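Local coordinates for uncharacterized protein (Enterococcus faecalis, PDB 3NAT) that is of unknown function but belongs to the DUF3013 family and folds as an alpha-beta half sandwich, at residues 18-23 against 107-112. Residues are numbered along the deposited sequence; the frame is centred on the assembly and turned at random.
Sequences EKHLGD and FIHYLK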
loop_
_atom_site.group_PDB
_atom_site.type_symbol
_atom_site.label_atom_id
_atom_site.label_comp_id
_atom_site.label_asym_id
_atom_site.label_seq_id
_atom_site.Cartn_x
_atom_site.Cartn_y
_atom_site.Cartn_z
ATOM N N GLU A 18 5.056 20.474 -13.908
ATOM C CA GLU A 18 4.908 21.535 -14.888
ATOM C C GLU A 18 6.225 21.767 -15.599
ATOM O O GLU A 18 6.265 22.125 -16.776
ATOM C CB GLU A 18 4.409 22.811 -14.220
ATOM C CG GLU A 18 3.019 22.642 -13.630
ATOM C CD GLU A 18 2.555 23.850 -12.839
ATOM O OE1 GLU A 18 1.381 23.857 -12.402
ATOM O OE2 GLU A 18 3.361 24.790 -12.654
ATOM N N LYS A 19 7.308 21.525 -14.880
ATOM C CA LYS A 19 8.630 21.765 -15.430
ATOM C C LYS A 19 9.037 20.705 -16.450
ATOM O O LYS A 19 9.642 21.022 -17.467
ATOM C CB LYS A 19 9.664 21.852 -14.309
ATOM C CG LYS A 19 11.082 22.084 -14.805
ATOM C CD LYS A 19 12.060 22.228 -13.645
ATOM C CE LYS A 19 13.459 22.572 -14.125
ATOM N NZ LYS A 19 14.416 22.569 -12.988
ATOM N N HIS A 20 8.707 19.446 -16.182
ATOM C CA HIS A 20 9.182 18.350 -17.028
ATOM C C HIS A 20 8.083 17.674 -17.856
ATOM O O HIS A 20 8.378 16.971 -18.818
ATOM C CB HIS A 20 9.956 17.315 -16.194
ATOM C CG HIS A 20 11.135 17.886 -15.465
ATOM N ND1 HIS A 20 12.345 18.124 -16.080
ATOM C CD2 HIS A 20 11.284 18.280 -14.178
ATOM C CE1 HIS A 20 13.190 18.636 -15.203
ATOM N NE2 HIS A 20 12.572 18.741 -14.040
ATOM N N LEU A 21 6.824 17.899 -17.489
ATOM C CA LEU A 21 5.703 17.274 -18.181
ATOM C C LEU A 21 4.614 18.277 -18.534
ATOM O O LEU A 21 3.427 17.999 -18.355
ATOM C CB LEU A 21 5.096 16.176 -17.312
ATOM C CG LEU A 21 6.006 15.081 -16.753
ATOM C CD1 LEU A 21 5.237 14.254 -15.755
ATOM C CD2 LEU A 21 6.555 14.190 -17.848
ATOM N N GLY A 22 5.007 19.443 -19.031
ATOM C CA GLY A 22 4.030 20.447 -19.407
ATOM C C GLY A 22 3.252 20.009 -20.632
ATOM O O GLY A 22 2.064 20.309 -20.771
ATOM N N ASP A 23 3.936 19.287 -21.512
ATOM C CA ASP A 23 3.358 18.816 -22.764
ATOM C C ASP A 23 2.290 17.763 -22.538
ATOM O O ASP A 23 1.587 17.377 -23.468
ATOM C CB ASP A 23 4.448 18.231 -23.660
ATOM C CG ASP A 23 5.530 19.236 -23.985
ATOM O OD1 ASP A 23 5.262 20.458 -23.903
ATOM O OD2 ASP A 23 6.650 18.801 -24.325
ATOM N N PHE A 107 10.753 9.470 -10.139
ATOM C CA PHE A 107 9.357 9.317 -10.474
ATOM C C PHE A 107 9.009 10.208 -11.660
ATOM O O PHE A 107 8.499 9.741 -12.675
ATOM C CB PHE A 107 8.518 9.677 -9.267
ATOM C CG PHE A 107 7.062 9.756 -9.552
ATOM C CD1 PHE A 107 6.269 8.616 -9.497
ATOM C CD2 PHE A 107 6.471 10.972 -9.858
ATOM C CE1 PHE A 107 4.905 8.689 -9.742
ATOM C CE2 PHE A 107 5.104 11.054 -10.112
ATOM C CZ PHE A 107 4.321 9.911 -10.052
ATOM N N ILE A 108 9.303 11.493 -11.529
ATOM C CA ILE A 108 9.050 12.440 -12.603
ATOM C C ILE A 108 9.632 11.974 -13.929
ATOM O O ILE A 108 8.968 12.009 -14.955
ATOM C CB ILE A 108 9.628 13.815 -12.272
ATOM C CG1 ILE A 108 8.910 14.407 -11.059
ATOM C CG2 ILE A 108 9.496 14.744 -13.465
ATOM C CD1 ILE A 108 7.410 14.550 -11.256
ATOM N N HIS A 109 10.875 11.525 -13.910
ATOM C CA HIS A 109 11.558 11.206 -15.154
ATOM C C HIS A 109 11.161 9.873 -15.727
ATOM O O HIS A 109 11.185 9.687 -16.943
ATOM C CB HIS A 109 13.067 11.313 -14.975
ATOM C CG HIS A 109 13.516 12.710 -14.683
ATOM N ND1 HIS A 109 13.669 13.661 -15.667
ATOM C CD2 HIS A 109 13.780 13.330 -13.509
ATOM C CE1 HIS A 109 14.033 14.806 -15.114
ATOM N NE2 HIS A 109 14.106 14.632 -13.808
ATOM N N TYR A 110 10.782 8.943 -14.860
ATOM C CA TYR A 110 10.292 7.670 -15.345
ATOM C C TYR A 110 8.879 7.861 -15.890
ATOM O O TYR A 110 8.546 7.408 -16.981
ATOM C CB TYR A 110 10.305 6.624 -14.248
ATOM C CG TYR A 110 9.801 5.300 -14.751
ATOM C CD1 TYR A 110 10.242 4.802 -15.970
ATOM C CD2 TYR A 110 8.893 4.546 -14.021
ATOM C CE1 TYR A 110 9.803 3.604 -16.450
ATOM C CE2 TYR A 110 8.444 3.324 -14.501
ATOM C CZ TYR A 110 8.905 2.869 -15.722
ATOM O OH TYR A 110 8.483 1.673 -16.242
ATOM N N LEU A 111 8.053 8.555 -15.124
ATOM C CA LEU A 111 6.722 8.892 -15.578
ATOM C C LEU A 111 6.736 9.471 -16.989
ATOM O O LEU A 111 5.856 9.202 -17.793
ATOM C CB LEU A 111 6.091 9.896 -14.627
ATOM C CG LEU A 111 4.663 10.291 -15.001
ATOM C CD1 LEU A 111 3.767 9.052 -15.138
ATOM C CD2 LEU A 111 4.109 11.248 -13.966
ATOM N N LYS A 112 7.732 10.283 -17.295
ATOM C CA LYS A 112 7.791 10.845 -18.633
ATOM C C LYS A 112 8.002 9.721 -19.637
ATOM O O LYS A 112 7.297 9.643 -20.630
ATOM C CB LYS A 112 8.878 11.907 -18.756
ATOM C CG LYS A 112 9.020 12.430 -20.170
ATOM C CD LYS A 112 10.026 13.561 -20.287
ATOM C CE LYS A 112 10.468 13.721 -21.735
ATOM N NZ LYS A 112 9.310 13.739 -22.679
#
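The last turn of helix 9-20 meets the N-terminal half of the long helix 101-125, and the backbone leaves helical geometry at Leu21. The CA atoms of His20 and Ile108 stand 7.4 Å apart, those of Leu21 and Lys112 6.8 Å. No hydrogen bond crosses this gap, so the two segments are joined by van der Waals packing, mostly of side chains. Leu21, buried just past the helix end, has CG anti to its carbonyl carbon (chi1 -53°) and sends its two methyls to different partners. CD1 meets Leu111 CD2 at 3.7 Å, the two branched, apolar leucines crossing at about a right angle and filling a buried place with methyls. Lysine suits the border: the start of its aliphatic stem, Lys112 CB and CG, packs on Leu21 CD2, and the extended chain carries CD past the carbonyl oxygen of His20. One residue earlier, His20 points toward the long helix. Its CB packs on Ile108 CG2 at 3.8 Å, and beta-branching lets Ile108 offer this methyl close to its own helix. The His20 ring receives the edge of His109 on one face in a T-shaped pair: centroids are 4.8 Å apart, planes inclined at 59°. Flat imidazoles suit this partly exposed border, stacking while keeping polar nitrogens. Lys19 CG lies over the opposite face, toward its rim. The two NE2 atoms are 4.4 Å apart, so protonation of one imidazole would probably disfavour that of the other. Ile108 also packs on Gln16 and Leu17 of helix 9-20. This is plain helix-to-helix packing within the alpha-beta half sandwich, joining the end of helix 9-20 to helix 101-125, which rests on the mixed sheet through Leu72 of strand 65-75 and touches helix 140-151 through His109 on Met146.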